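Local coordinates for regulatory protein YycH-like domain-containing protein (PDB 5COZ) that is of unknown function but carries a YycH-like domain and is probably an exported, membrane-anchored lipoprotein, at residues A[228-234]-A[343-347]. Sequence-based numbering, arbitrary orientation.
Sequences CPENEAL and LYDVY
A strand tyrosine packs against the loop that leads into a short helix, reaching its N-cap residue, Asn231, through CH-π, sulfur-aromatic and water-bridged contacts. Residues 228-230 are polyproline II-like, and Asn231 (phi/psi -154/78) turns the chain into helix 232-235; 343-347 is regular strand. The closest CA atoms, of Cys228 and Tyr344, stand 7.8 Å apart, leaving room for side chains and one bridging water. Tyr344 lays one ring face against Pro229, whose CD makes a CH-π contact 3.8 Å from the ring centroid, 20° off the normal. Cys228 SG approaches that ring obliquely, 4.6 Å from its centroid, and packs 3.8 Å from Val346 CG2. Asn231 OD1 accepts weakly from Leu234 N (3.3 Å), while its ND2 donates a weak 3.4 Å bond to Tyr344 OH. The water joins Tyr344 OH (2.6 Å) to Glu230 O (2.7 Å). Asp345 OD2 salt-bridges Lys286 of helix 276-288. Strand 338-348 pairs antiparallel with 314-330, and Met306 of strand 295-311 touches Cys228, Leu234 and Val346, so loop and helix 232-235 pack on the mixed sheet.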
loop_
_atom_site.group_PDB
_atom_site.type_symbol
_atom_site.label_atom_id
_atom_site.label_comp_id
_atom_site.label_asym_id
_atom_site.label_seq_id
_atom_site.Cartn_x
_atom_site.Cartn_y
_atom_site.Cartn_z
ATOM N N CYS A 228 2.777 5.742 -1.911
ATOM C CA CYS A 228 4.112 6.055 -2.343
ATOM C C CYS A 228 5.147 5.520 -1.358
ATOM O O CYS A 228 4.954 5.587 -0.144
ATOM C CB CYS A 228 4.283 7.569 -2.482
ATOM S SG CYS A 228 3.420 8.267 -3.891
ATOM N N PRO A 229 6.326 5.194 -1.870
ATOM C CA PRO A 229 7.474 4.926 -0.981
ATOM C C PRO A 229 7.833 6.150 -0.124
ATOM O O PRO A 229 7.453 7.289 -0.431
ATOM C CB PRO A 229 8.624 4.705 -1.980
ATOM C CG PRO A 229 7.939 4.165 -3.211
ATOM C CD PRO A 229 6.671 5.004 -3.292
ATOM N N GLU A 230 8.642 5.901 0.923
ATOM C CA GLU A 230 9.159 6.980 1.764
ATOM C C GLU A 230 9.831 8.048 0.889
ATOM O O GLU A 230 10.688 7.729 0.041
ATOM C CB GLU A 230 10.167 6.407 2.771
ATOM C CG GLU A 230 10.724 7.468 3.708
ATOM C CD GLU A 230 11.758 6.950 4.694
ATOM O OE1 GLU A 230 11.722 5.745 5.020
ATOM O OE2 GLU A 230 12.573 7.764 5.180
ATOM N N ASN A 231 9.502 9.313 1.139
ATOM C CA ASN A 231 10.090 10.444 0.429
ATOM C C ASN A 231 9.995 11.627 1.374
ATOM O O ASN A 231 9.106 12.480 1.285
ATOM C CB ASN A 231 9.378 10.716 -0.905
ATOM C CG ASN A 231 10.038 11.807 -1.728
ATOM O OD1 ASN A 231 10.908 12.549 -1.255
ATOM N ND2 ASN A 231 9.524 12.038 -2.928
ATOM N N GLU A 232 10.912 11.624 2.340
ATOM C CA GLU A 232 10.868 12.599 3.411
ATOM C C GLU A 232 11.072 14.037 2.887
ATOM O O GLU A 232 10.562 14.978 3.501
ATOM C CB GLU A 232 11.917 12.207 4.470
ATOM C CG GLU A 232 11.852 13.052 5.730
ATOM C CD GLU A 232 12.487 12.395 6.937
ATOM O OE1 GLU A 232 13.172 11.357 6.790
ATOM O OE2 GLU A 232 12.250 12.908 8.051
ATOM N N ALA A 233 11.775 14.217 1.742
ATOM C CA ALA A 233 11.935 15.579 1.225
ATOM C C ALA A 233 10.585 16.157 0.790
ATOM O O ALA A 233 10.343 17.354 0.959
ATOM C CB ALA A 233 12.894 15.587 0.040
ATOM N N LEU A 234 9.722 15.295 0.247
ATOM C CA LEU A 234 8.432 15.767 -0.235
ATOM C C LEU A 234 7.398 15.873 0.887
ATOM O O LEU A 234 6.687 16.869 0.962
ATOM C CB LEU A 234 7.943 14.779 -1.289
ATOM C CG LEU A 234 6.572 15.061 -1.945
ATOM C CD1 LEU A 234 6.491 16.490 -2.516
ATOM C CD2 LEU A 234 6.283 14.025 -2.981
ATOM N N LEU A 343 9.549 2.741 -10.184
ATOM C CA LEU A 343 9.701 4.159 -9.922
ATOM C C LEU A 343 8.327 4.827 -9.884
ATOM O O LEU A 343 7.300 4.171 -10.117
ATOM C CB LEU A 343 10.573 4.756 -11.025
ATOM C CG LEU A 343 12.003 4.177 -11.120
ATOM C CD1 LEU A 343 12.676 4.618 -12.405
ATOM C CD2 LEU A 343 12.858 4.602 -9.918
ATOM N N TYR A 344 8.295 6.125 -9.545
ATOM C CA TYR A 344 7.006 6.799 -9.497
ATOM C C TYR A 344 7.211 8.299 -9.627
ATOM O O TYR A 344 8.295 8.830 -9.346
ATOM C CB TYR A 344 6.245 6.444 -8.187
ATOM C CG TYR A 344 6.887 7.053 -6.964
ATOM C CD1 TYR A 344 8.036 6.503 -6.404
ATOM C CD2 TYR A 344 6.334 8.166 -6.349
ATOM C CE1 TYR A 344 8.677 7.112 -5.320
ATOM C CE2 TYR A 344 6.932 8.749 -5.236
ATOM C CZ TYR A 344 8.106 8.229 -4.735
ATOM O OH TYR A 344 8.670 8.857 -3.657
ATOM N N ASP A 345 6.122 8.978 -10.027
ATOM C CA ASP A 345 6.039 10.423 -10.100
ATOM C C ASP A 345 4.769 10.854 -9.383
ATOM O O ASP A 345 3.806 10.084 -9.301
ATOM C CB ASP A 345 6.067 10.902 -11.550
ATOM C CG ASP A 345 7.486 10.960 -12.113
ATOM O OD1 ASP A 345 8.361 11.610 -11.476
ATOM O OD2 ASP A 345 7.725 10.373 -13.200
ATOM N N VAL A 346 4.767 12.073 -8.841
ATOM C CA VAL A 346 3.635 12.575 -8.069
ATOM C C VAL A 346 3.266 13.959 -8.547
ATOM O O VAL A 346 4.149 14.798 -8.714
ATOM C CB VAL A 346 3.933 12.609 -6.544
ATOM C CG1 VAL A 346 2.676 12.980 -5.754
ATOM C CG2 VAL A 346 4.465 11.274 -6.036
ATOM N N TYR A 347 1.973 14.191 -8.734
ATOM C CA TYR A 347 1.438 15.478 -9.157
ATOM C C TYR A 347 0.444 16.003 -8.159
ATOM O O TYR A 347 -0.401 15.245 -7.697
ATOM C CB TYR A 347 0.718 15.314 -10.512
ATOM C CG TYR A 347 1.656 14.998 -11.645
ATOM C CD1 TYR A 347 2.102 13.694 -11.870
ATOM C CD2 TYR A 347 2.051 15.989 -12.540
ATOM C CE1 TYR A 347 3.003 13.414 -12.897
ATOM C CE2 TYR A 347 2.933 15.716 -13.575
ATOM C CZ TYR A 347 3.409 14.433 -13.748
ATOM O OH TYR A 347 4.265 14.228 -14.793
HETATM O O HOH W 1 10.917 8.022 -2.639
#